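Local coordinates for Ras-related protein Rab-21 (Homo sapiens, PDB 1Z08), which belongs to the Rab branch of the Ras-like small GTPases, built on the P-loop nucleotide-binding fold and binding phosphoaminophosphonic acid-guanylate ester and a magnesium ion in this crystal structure, at residues Lys19-Leu24 against Asn29-Lys34; Lys46-Gly51 against Asp162-Met167; Ala82-Asp87 against Lys98-Glu103. The protein carries 1 engineered substitution. One frame throughout, in Å; residues are numbered along the deposited sequence.

Interaction 1 of 3, residues Lys19-Leu24 against Asn29-Lys34; sequences KTSLVL and NKFNDK. With MG (magnesium ion), chain E; GNP (phosphoaminophosphonic acid-guanylate ester), chain F.
Ser21 and Phe31 meet beside GNP: the serine hydroxyl OG lies 3.8 Å from Phe31 CE1, approaching the ring obliquely. With its CG anti to the backbone N (chi1 177°), Phe31 swings its ring toward the ligand, so that CZ comes to 3.2 Å from GNP O2' while N9 of the base lies in the ring plane, at its edge. Ser21 OG donates to GNP O1A (2.8 Å), the same oxygen that its backbone N holds. The same hydroxyl accepts a bond from a water, which in turn accepts from Asn32 N; a second water donates to both Ser21 O and Lys30 O. Two waters and the ligand supply the clear polar links between the segments. Farther along, the branch of Leu24 lies over the loop backbone, its CG 3.4 Å from Lys30 O.

Both segments grip the ligand. Lys19, bent at chi3 and chi4, brings NZ to GNP O3G (2.7 Å) and O1B, bridging two phosphate groups as a P-loop lysine does. Thr20 OG1 binds magnesium at 2.0 Å, while GNP O2' donates to Asn32 O at 2.7 Å. Thr38 completes the metal site, and Asp33 forms a salt bridge with Lys151. The contact folds the loop that leads to strand 42-49 back along helix 19-28, whose Val23 packs on Ile59 of strand 54-61.

Interaction 2 of 3, residues Lys46-Gly51 against Asp162-Met167; sequences KKLNIG and DLCKRM
Cys164 meets two side chains of 46-51 with different atoms. Its CB receives the CD1 end of Ile50 at 3.6 Å, whereas its SG faces both methyls of Leu48, with CD2 at 4.0 Å and CD1 at 4.1 Å. These contacts are apolar. Ile50 reaches Cys164 through an extended arm: CG1 lies anti to the carbonyl carbon (chi1 -59°) and chi2 is near 180°, which carries CD1 toward the helix. The backbones stay well apart, the nearest CA pair being Ile50 and Lys165 at 8.2 Å, so side chains alone bridge the gap.

A second shell sets these groups in place. Leu48 is held in the sheet by backbone hydrogen bonding with Val55, and its side chain rests on Leu57, which Cys164 also touches. Ile50 packs on Val55 as well as on Leu161 and Ile168 of the helix. The contact therefore lays helix 156-168 against the end of edge strand 42-49 and the turn that follows, beside strand 54-61. Toward the middle of the sheet, Leu163 and Met167 of the same helix pack on strands 5-12 and 113-119.

Interaction 3 of 3, residues Ala82-Asp87 against Lys98-Glu103; sequences AILVYD and KNWVKE
Leu84 and Trp100 mark the closest backbone approach, with their CA atoms 7.6 Å apart. Residues 82-87 keep extended strand torsions throughout (Leu84 phi/psi -96/108°), while 98-103 are helical, as the hydrogen bonds Lys102 N to Lys98 O (3.2 Å) and Glu103 N to Asn99 O (3.1 Å) confirm. This separation leaves the joining to side chains.

Leu84 points toward the helix and places its two methyls on neighbouring residues. CD1 meets Val101 CG2 at 3.5 Å, tighter than usual for two carbons, and the two side chains cross at about a right angle. CD2 lies 3.9 Å from Trp100 CB, and CD1 is equally close to that CB, so the isopropyl fork straddles the first carbon of the tryptophan side chain. The fork is presented with CG anti to the carbonyl carbon and chi2 near 180° (-176°). Val101 answers with one branch: its CG2, also anti to the carbonyl carbon, is the methyl turned to Leu84. Although the CB of Trp100 is directed at the strand, its indole leads away from it, and CD2 of Leu84 reaches the ring system only obliquely. The tryptophan therefore contributes its base to this contact, while its side chain also touches Tyr76.

Leu84 is buried, and Val97 and Leu104 of the same helix add to its surroundings. Val101 leans against Tyr137 of helix 131-140, which flanks helix 91-108. The contact lies within the beta-alpha-beta unit formed by strand 81-87, helix 91-108 and strand 113-119: the crossover helix packs on its first strand, and that strand pairs with 113-119 on one edge and 5-12 on the other.

From the N terminus, interaction 1 closes first, across four intervening residues, the last turn of helix 19-28. Interaction 2 opens next and joins residues 46-51 to 162-167 across 110 intervening residues. Interaction 3 is nested inside that span, closing a ten-residue connection of its own. Interactions 2 and 3 reach the same mixed sheet, and their centres lie 21 Å apart, on opposite sides of the chain's centre. They touch where Leu163 CD2 packs on Ile83 CG1 at 3.7 Å; interactions 1 and 3 meet through Leu22 CD1 and Val85 CG2, also at 3.7 Å. Strand 81-87 thus packs against helices 19-28, 91-108 and 156-168.

Interaction 1 of 3, residues Lys19-Leu24 against Asn29-Lys34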
loop_
_atom_site.group_PDB
_atom_site.type_symbol
_atom_site.label_atom_id
_atom_site.label_comp_id
_atom_site.label_asym_id
_atom_site.label_seq_id
_atom_site.Cartn_x
_atom_site.Cartn_y
_atom_site.Cartn_z
ATOM N N LYS A 19 -4.418 4.528 -4.820
ATOM C CA LYS A 19 -4.258 4.588 -3.359
ATOM C C LYS A 19 -5.610 4.730 -2.655
ATOM O O LYS A 19 -5.963 3.913 -1.798
ATOM C CB LYS A 19 -3.345 5.752 -2.950
ATOM C CG LYS A 19 -1.926 5.694 -3.500
ATOM C CD LYS A 19 -1.078 6.896 -3.058
ATOM C CE LYS A 19 -1.559 8.225 -3.639
ATOM N NZ LYS A 19 -1.587 8.251 -5.137
ATOM N N THR A 20 -6.363 5.764 -3.028
ATOM C CA THR A 20 -7.673 6.020 -2.425
ATOM C C THR A 20 -8.621 4.858 -2.697
ATOM O O THR A 20 -9.358 4.435 -1.805
ATOM C CB THR A 20 -8.288 7.346 -2.921
ATOM O OG1 THR A 20 -7.361 8.416 -2.682
ATOM C CG2 THR A 20 -9.601 7.654 -2.202
ATOM N N SER A 21 -8.582 4.335 -3.924
ATOM C CA SER A 21 -9.419 3.197 -4.301
ATOM C C SER A 21 -9.173 1.970 -3.419
ATOM O O SER A 21 -10.116 1.252 -3.081
ATOM C CB SER A 21 -9.237 2.843 -5.780
ATOM O OG SER A 21 -9.728 3.885 -6.612
ATOM N N LEU A 22 -7.916 1.735 -3.046
ATOM C CA LEU A 22 -7.593 0.625 -2.147
ATOM C C LEU A 22 -8.232 0.832 -0.775
ATOM O O LEU A 22 -8.856 -0.081 -0.237
ATOM C CB LEU A 22 -6.076 0.429 -2.017
ATOM C CG LEU A 22 -5.356 -0.196 -3.223
ATOM C CD1 LEU A 22 -3.849 -0.065 -3.078
ATOM C CD2 LEU A 22 -5.741 -1.652 -3.425
ATOM N N VAL A 23 -8.089 2.039 -0.232
ATOM C CA VAL A 23 -8.619 2.363 1.093
ATOM C C VAL A 23 -10.153 2.356 1.088
ATOM O O VAL A 23 -10.781 1.754 1.965
ATOM C CB VAL A 23 -8.090 3.724 1.613
ATOM C CG1 VAL A 23 -8.587 3.986 3.037
ATOM C CG2 VAL A 23 -6.566 3.767 1.575
ATOM N N LEU A 24 -10.750 3.010 0.092
ATOM C CA LEU A 24 -12.208 3.072 -0.018
ATOM C C LEU A 24 -12.833 1.680 -0.121
ATOM O O LEU A 24 -13.820 1.393 0.560
ATOM C CB LEU A 24 -12.641 3.958 -1.194
ATOM C CG LEU A 24 -14.143 4.115 -1.481
ATOM C CD1 LEU A 24 -14.875 4.836 -0.349
ATOM C CD2 LEU A 24 -14.355 4.840 -2.803
ATOM N N ASN A 29 -16.217 -0.712 1.154
ATOM C CA ASN A 29 -16.590 -1.612 0.055
ATOM C C ASN A 29 -17.257 -0.880 -1.120
ATOM O O ASN A 29 -18.300 -1.297 -1.630
ATOM C CB ASN A 29 -17.447 -2.786 0.561
ATOM C CG ASN A 29 -17.642 -3.866 -0.489
ATOM O OD1 ASN A 29 -16.752 -4.136 -1.300
ATOM N ND2 ASN A 29 -18.816 -4.491 -0.481
ATOM N N LYS A 30 -16.643 0.228 -1.530
ATOM C CA LYS A 30 -17.114 0.998 -2.676
ATOM C C LYS A 30 -15.950 1.248 -3.633
ATOM O O LYS A 30 -14.786 1.209 -3.223
ATOM C CB LYS A 30 -17.749 2.322 -2.229
ATOM C CG LYS A 30 -18.999 2.174 -1.354
ATOM C CD LYS A 30 -19.676 3.524 -1.130
ATOM C CE LYS A 30 -20.987 3.389 -0.361
ATOM N NZ LYS A 30 -20.772 3.249 1.107
ATOM N N PHE A 31 -16.272 1.480 -4.905
ATOM C CA PHE A 31 -15.272 1.790 -5.932
ATOM C C PHE A 31 -15.835 2.763 -6.960
ATOM O O PHE A 31 -17.014 2.690 -7.319
ATOM C CB PHE A 31 -14.768 0.512 -6.628
ATOM C CG PHE A 31 -13.792 0.771 -7.758
ATOM C CD1 PHE A 31 -12.434 0.951 -7.500
ATOM C CD2 PHE A 31 -14.236 0.837 -9.080
ATOM C CE1 PHE A 31 -11.532 1.196 -8.542
ATOM C CE2 PHE A 31 -13.342 1.084 -10.130
ATOM C CZ PHE A 31 -11.987 1.263 -9.860
ATOM N N ASN A 32 -14.968 3.658 -7.429
ATOM C CA ASN A 32 -15.298 4.643 -8.455
ATOM C C ASN A 32 -14.314 4.576 -9.613
ATOM O O ASN A 32 -13.100 4.547 -9.395
ATOM C CB ASN A 32 -15.263 6.051 -7.860
ATOM C CG ASN A 32 -16.262 6.232 -6.741
ATOM O OD1 ASN A 32 -17.447 5.927 -6.896
ATOM N ND2 ASN A 32 -15.790 6.730 -5.601
ATOM N N ASP A 33 -14.836 4.551 -10.838
ATOM C CA ASP A 33 -13.995 4.658 -12.034
ATOM C C ASP A 33 -13.435 6.071 -12.186
ATOM O O ASP A 33 -12.416 6.273 -12.853
ATOM C CB ASP A 33 -14.767 4.264 -13.300
ATOM C CG ASP A 33 -14.741 2.765 -13.572
ATOM O OD1 ASP A 33 -13.706 2.107 -13.320
ATOM O OD2 ASP A 33 -15.763 2.241 -14.055
ATOM N N LYS A 34 -14.115 7.042 -11.578
ATOM C CA LYS A 34 -13.661 8.431 -11.577
ATOM C C LYS A 34 -12.412 8.581 -10.715
ATOM O O LYS A 34 -12.310 7.986 -9.639
ATOM C CB LYS A 34 -14.761 9.370 -11.068
ATOM C CG LYS A 34 -14.428 10.858 -11.215
ATOM C CD LYS A 34 -15.510 11.747 -10.620
ATOM C CE LYS A 34 -15.095 13.215 -10.689
ATOM N NZ LYS A 34 -16.155 14.128 -10.180
HETATM MG MG MG E . -6.330 9.495 -4.024
HETATM P PG GNP F . -4.375 10.586 -6.247
HETATM O O1G GNP F . -4.309 11.687 -7.280
HETATM O O2G GNP F . -5.462 10.750 -5.217
HETATM O O3G GNP F . -2.976 10.519 -5.702
HETATM N N3B GNP F . -4.666 9.196 -7.000
HETATM P PB GNP F . -4.985 7.766 -6.357
HETATM O O1B GNP F . -3.755 6.955 -6.234
HETATM O O2B GNP F . -5.766 7.962 -5.113
HETATM O O3A GNP F . -5.852 6.987 -7.361
HETATM P PA GNP F . -7.376 6.759 -7.357
HETATM O O1A GNP F . -7.731 5.769 -6.320
HETATM O O2A GNP F . -8.139 8.032 -7.356
HETATM O "O5'" GNP F . -7.655 6.050 -8.733
HETATM C "C5'" GNP F . -7.152 6.612 -9.945
HETATM C "C4'" GNP F . -7.801 5.931 -11.137
HETATM O "O4'" GNP F . -7.428 4.529 -11.168
HETATM C "C3'" GNP F . -9.325 5.965 -11.152
HETATM O "O3'" GNP F . -9.747 6.125 -12.493
HETATM C "C2'" GNP F . -9.692 4.602 -10.567
HETATM O "O2'" GNP F . -10.976 4.134 -10.932
HETATM C "C1'" GNP F . -8.596 3.730 -11.172
HETATM N N9 GNP F . -8.350 2.501 -10.424
HETATM C C8 GNP F . -7.990 2.380 -9.100
HETATM N N7 GNP F . -7.848 1.143 -8.711
HETATM C C5 GNP F . -8.131 0.394 -9.850
HETATM C C6 GNP F . -8.143 -1.012 -10.054
HETATM O O6 GNP F . -7.892 -1.907 -9.237
HETATM N N1 GNP F . -8.477 -1.359 -11.368
HETATM C C2 GNP F . -8.774 -0.453 -12.360
HETATM N N2 GNP F . -9.078 -0.959 -13.563
HETATM N N3 GNP F . -8.765 0.862 -12.183
HETATM C C4 GNP F . -8.442 1.217 -10.911
HETATM O O HOH W 1 -12.431 4.110 -5.943
HETATM O O HOH W 2 -12.416 1.850 -4.245
HETATM O O HOH W 3 -4.648 9.341 -2.799
HETATM O O HOH W 4 -8.022 9.647 -5.151
#

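Interaction 2 of 3, residues Lys46-Gly51 against Asp162-Met167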
loop_
_atom_site.group_PDB
_atom_site.type_symbol
_atom_site.label_atom_id
_atom_site.label_comp_id
_atom_site.label_asym_id
_atom_site.label_seq_id
_atom_site.Cartn_x
_atom_site.Cartn_y
_atom_site.Cartn_z
ATOM N N LYS A 46 -9.498 1.684 10.809
ATOM C CA LYS A 46 -10.009 0.349 10.508
ATOM C C LYS A 46 -9.644 -0.609 11.643
ATOM O O LYS A 46 -8.496 -0.649 12.083
ATOM C CB LYS A 46 -9.437 -0.147 9.173
ATOM C CG LYS A 46 -9.846 -1.562 8.773
ATOM C CD LYS A 46 -11.162 -1.595 8.016
ATOM C CE LYS A 46 -11.524 -3.024 7.632
ATOM N NZ LYS A 46 -12.820 -3.089 6.910
ATOM N N LYS A 47 -10.625 -1.374 12.113
ATOM C CA LYS A 47 -10.403 -2.325 13.202
ATOM C C LYS A 47 -10.334 -3.764 12.693
ATOM O O LYS A 47 -11.145 -4.177 11.862
ATOM C CB LYS A 47 -11.487 -2.179 14.265
ATOM N N LEU A 48 -9.352 -4.513 13.189
ATOM C CA LEU A 48 -9.170 -5.918 12.831
ATOM C C LEU A 48 -9.059 -6.792 14.076
ATOM O O LEU A 48 -8.466 -6.389 15.079
ATOM C CB LEU A 48 -7.910 -6.116 11.981
ATOM C CG LEU A 48 -7.852 -5.679 10.517
ATOM C CD1 LEU A 48 -7.361 -4.248 10.391
ATOM C CD2 LEU A 48 -6.931 -6.615 9.749
ATOM N N ASN A 49 -9.635 -7.986 14.003
ATOM C CA ASN A 49 -9.425 -9.007 15.018
ATOM C C ASN A 49 -8.765 -10.206 14.349
ATOM O O ASN A 49 -9.370 -10.855 13.495
ATOM C CB ASN A 49 -10.750 -9.397 15.681
ATOM C CG ASN A 49 -10.554 -10.108 17.013
ATOM O OD1 ASN A 49 -10.935 -9.592 18.066
ATOM N ND2 ASN A 49 -9.959 -11.291 16.971
ATOM N N ILE A 50 -7.519 -10.486 14.722
ATOM C CA ILE A 50 -6.738 -11.523 14.041
ATOM C C ILE A 50 -6.748 -12.870 14.778
ATOM O O ILE A 50 -7.439 -13.802 14.355
ATOM C CB ILE A 50 -5.295 -11.041 13.704
ATOM C CG1 ILE A 50 -5.356 -9.804 12.796
ATOM C CG2 ILE A 50 -4.485 -12.159 13.041
ATOM C CD1 ILE A 50 -4.019 -9.138 12.535
ATOM N N GLY A 51 -5.997 -12.971 15.871
ATOM C CA GLY A 51 -5.958 -14.207 16.652
ATOM C C GLY A 51 -6.541 -14.002 18.033
ATOM O O GLY A 51 -5.996 -14.493 19.025
ATOM N N ASP A 162 -2.021 -9.405 6.107
ATOM C CA ASP A 162 -0.615 -9.794 6.126
ATOM C C ASP A 162 0.270 -8.693 6.706
ATOM O O ASP A 162 1.183 -8.976 7.480
ATOM C CB ASP A 162 -0.125 -10.189 4.728
ATOM C CG ASP A 162 1.157 -11.004 4.771
ATOM O OD1 ASP A 162 2.160 -10.575 4.163
ATOM O OD2 ASP A 162 1.161 -12.069 5.425
ATOM N N LEU A 163 -0.012 -7.443 6.340
ATOM C CA LEU A 163 0.740 -6.303 6.869
ATOM C C LEU A 163 0.617 -6.226 8.389
ATOM O O LEU A 163 1.609 -6.008 9.082
ATOM C CB LEU A 163 0.307 -4.986 6.201
ATOM C CG LEU A 163 0.953 -3.656 6.627
ATOM C CD1 LEU A 163 2.470 -3.658 6.529
ATOM C CD2 LEU A 163 0.386 -2.518 5.807
ATOM N N CYS A 164 -0.600 -6.430 8.891
ATOM C CA CYS A 164 -0.871 -6.455 10.331
ATOM C C CYS A 164 -0.103 -7.569 11.043
ATOM O O CYS A 164 0.468 -7.344 12.111
ATOM C CB CYS A 164 -2.371 -6.593 10.592
ATOM S SG CYS A 164 -3.321 -5.097 10.266
ATOM N N LYS A 165 -0.093 -8.762 10.445
ATOM C CA LYS A 165 0.652 -9.902 10.985
ATOM C C LYS A 165 2.140 -9.590 11.087
ATOM O O LYS A 165 2.775 -9.898 12.093
ATOM C CB LYS A 165 0.457 -11.145 10.116
ATOM C CG LYS A 165 -0.901 -11.801 10.229
ATOM C CD LYS A 165 -0.937 -13.047 9.355
ATOM C CE LYS A 165 -2.341 -13.600 9.215
ATOM N NZ LYS A 165 -2.357 -14.738 8.255
ATOM N N ARG A 166 2.683 -8.982 10.036
ATOM C CA ARG A 166 4.097 -8.620 9.992
ATOM C C ARG A 166 4.442 -7.504 10.984
ATOM O O ARG A 166 5.532 -7.503 11.561
ATOM C CB ARG A 166 4.504 -8.217 8.575
ATOM C CG ARG A 166 4.467 -9.345 7.544
ATOM C CD ARG A 166 4.535 -8.793 6.120
ATOM N NE ARG A 166 5.755 -8.016 5.895
ATOM C CZ ARG A 166 5.873 -7.020 5.020
ATOM N NH1 ARG A 166 4.838 -6.649 4.276
ATOM N NH2 ARG A 166 7.028 -6.378 4.904
ATOM N N MET A 167 3.519 -6.563 11.181
ATOM C CA MET A 167 3.719 -5.483 12.159
ATOM C C MET A 167 3.626 -5.974 13.608
ATOM O O MET A 167 4.299 -5.438 14.496
ATOM C CB MET A 167 2.751 -4.322 11.913
ATOM C CG MET A 167 3.048 -3.535 10.637
ATOM S SD MET A 167 1.955 -2.126 10.340
ATOM C CE MET A 167 0.339 -2.903 10.337
#

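Interaction 3 of 3, residues Ala82-Asp87 against Lys98-Glu103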
loop_
_atom_site.group_PDB
_atom_site.type_symbol
_atom_site.label_atom_id
_atom_site.label_comp_id
_atom_site.label_asym_id
_atom_site.label_seq_id
_atom_site.Cartn_x
_atom_site.Cartn_y
_atom_site.Cartn_z
ATOM N N ALA A 82 4.227 0.770 5.500
ATOM C CA ALA A 82 4.041 1.602 4.322
ATOM C C ALA A 82 3.613 0.738 3.150
ATOM O O ALA A 82 4.174 -0.335 2.923
ATOM C CB ALA A 82 5.313 2.364 3.993
ATOM N N ILE A 83 2.609 1.214 2.421
ATOM C CA ILE A 83 2.077 0.509 1.263
ATOM C C ILE A 83 2.419 1.331 0.027
ATOM O O ILE A 83 1.819 2.380 -0.227
ATOM C CB ILE A 83 0.551 0.284 1.376
ATOM C CG1 ILE A 83 0.220 -0.529 2.636
ATOM C CG2 ILE A 83 0.015 -0.412 0.124
ATOM C CD1 ILE A 83 -1.271 -0.715 2.882
ATOM N N LEU A 84 3.407 0.857 -0.722
ATOM C CA LEU A 84 3.875 1.567 -1.900
ATOM C C LEU A 84 3.178 0.997 -3.122
ATOM O O LEU A 84 3.451 -0.128 -3.548
ATOM C CB LEU A 84 5.401 1.484 -2.028
ATOM C CG LEU A 84 6.246 1.873 -0.806
ATOM C CD1 LEU A 84 7.711 1.826 -1.167
ATOM C CD2 LEU A 84 5.894 3.248 -0.268
ATOM N N VAL A 85 2.263 1.788 -3.666
ATOM C CA VAL A 85 1.345 1.324 -4.698
ATOM C C VAL A 85 1.812 1.764 -6.081
ATOM O O VAL A 85 2.177 2.921 -6.284
ATOM C CB VAL A 85 -0.102 1.846 -4.446
ATOM C CG1 VAL A 85 -1.095 1.197 -5.408
ATOM C CG2 VAL A 85 -0.526 1.592 -3.000
ATOM N N TYR A 86 1.803 0.827 -7.024
ATOM C CA TYR A 86 1.984 1.161 -8.427
ATOM C C TYR A 86 0.875 0.547 -9.283
ATOM O O TYR A 86 0.113 -0.311 -8.823
ATOM C CB TYR A 86 3.374 0.743 -8.924
ATOM C CG TYR A 86 3.591 -0.746 -9.014
ATOM C CD1 TYR A 86 3.375 -1.428 -10.213
ATOM C CD2 TYR A 86 4.028 -1.474 -7.908
ATOM C CE1 TYR A 86 3.572 -2.798 -10.304
ATOM C CE2 TYR A 86 4.232 -2.849 -7.987
ATOM C CZ TYR A 86 4.003 -3.501 -9.193
ATOM O OH TYR A 86 4.199 -4.857 -9.290
ATOM N N ASP A 87 0.807 1.017 -10.524
ATOM C CA ASP A 87 -0.171 0.612 -11.516
ATOM C C ASP A 87 0.540 -0.384 -12.439
ATOM O O ASP A 87 1.564 -0.048 -13.037
ATOM C CB ASP A 87 -0.600 1.878 -12.277
ATOM C CG ASP A 87 -1.631 1.619 -13.369
ATOM O OD1 ASP A 87 -2.303 2.599 -13.756
ATOM O OD2 ASP A 87 -1.770 0.473 -13.852
ATOM N N LYS A 98 10.814 2.963 -6.069
ATOM C CA LYS A 98 12.200 2.854 -5.598
ATOM C C LYS A 98 12.684 4.069 -4.805
ATOM O O LYS A 98 13.424 3.921 -3.831
ATOM C CB LYS A 98 13.144 2.577 -6.772
ATOM C CG LYS A 98 12.826 1.288 -7.516
ATOM C CD LYS A 98 13.892 0.963 -8.536
ATOM C CE LYS A 98 13.549 -0.312 -9.275
ATOM N NZ LYS A 98 14.542 -0.591 -10.344
ATOM N N ASN A 99 12.263 5.262 -5.226
ATOM C CA ASN A 99 12.583 6.503 -4.516
ATOM C C ASN A 99 11.987 6.518 -3.108
ATOM O O ASN A 99 12.655 6.918 -2.147
ATOM C CB ASN A 99 12.106 7.712 -5.311
ATOM N N TRP A 100 10.736 6.073 -2.993
ATOM C CA TRP A 100 10.054 5.982 -1.703
ATOM C C TRP A 100 10.750 5.020 -0.744
ATOM O O TRP A 100 10.897 5.329 0.438
ATOM C CB TRP A 100 8.585 5.584 -1.880
ATOM C CG TRP A 100 7.714 6.693 -2.390
ATOM C CD1 TRP A 100 7.087 6.750 -3.600
ATOM C CD2 TRP A 100 7.376 7.908 -1.704
ATOM N NE1 TRP A 100 6.379 7.922 -3.713
ATOM C CE2 TRP A 100 6.536 8.652 -2.563
ATOM C CE3 TRP A 100 7.702 8.441 -0.448
ATOM C CZ2 TRP A 100 6.016 9.903 -2.208
ATOM C CZ3 TRP A 100 7.182 9.685 -0.093
ATOM C CH2 TRP A 100 6.347 10.401 -0.972
ATOM N N VAL A 101 11.175 3.864 -1.254
ATOM C CA VAL A 101 11.881 2.870 -0.438
ATOM C C VAL A 101 13.153 3.473 0.159
ATOM O O VAL A 101 13.413 3.321 1.351
ATOM C CB VAL A 101 12.238 1.586 -1.240
ATOM C CG1 VAL A 101 13.061 0.627 -0.389
ATOM C CG2 VAL A 101 10.983 0.890 -1.735
ATOM N N LYS A 102 13.925 4.165 -0.678
ATOM C CA LYS A 102 15.171 4.807 -0.258
ATOM C C LYS A 102 14.945 5.820 0.864
ATOM O O LYS A 102 15.676 5.826 1.857
ATOM C CB LYS A 102 15.856 5.468 -1.453
ATOM N N GLU A 103 13.919 6.656 0.706
ATOM C CA GLU A 103 13.578 7.683 1.692
ATOM C C GLU A 103 13.078 7.093 3.012
ATOM O O GLU A 103 13.428 7.583 4.089
ATOM C CB GLU A 103 12.553 8.656 1.115
#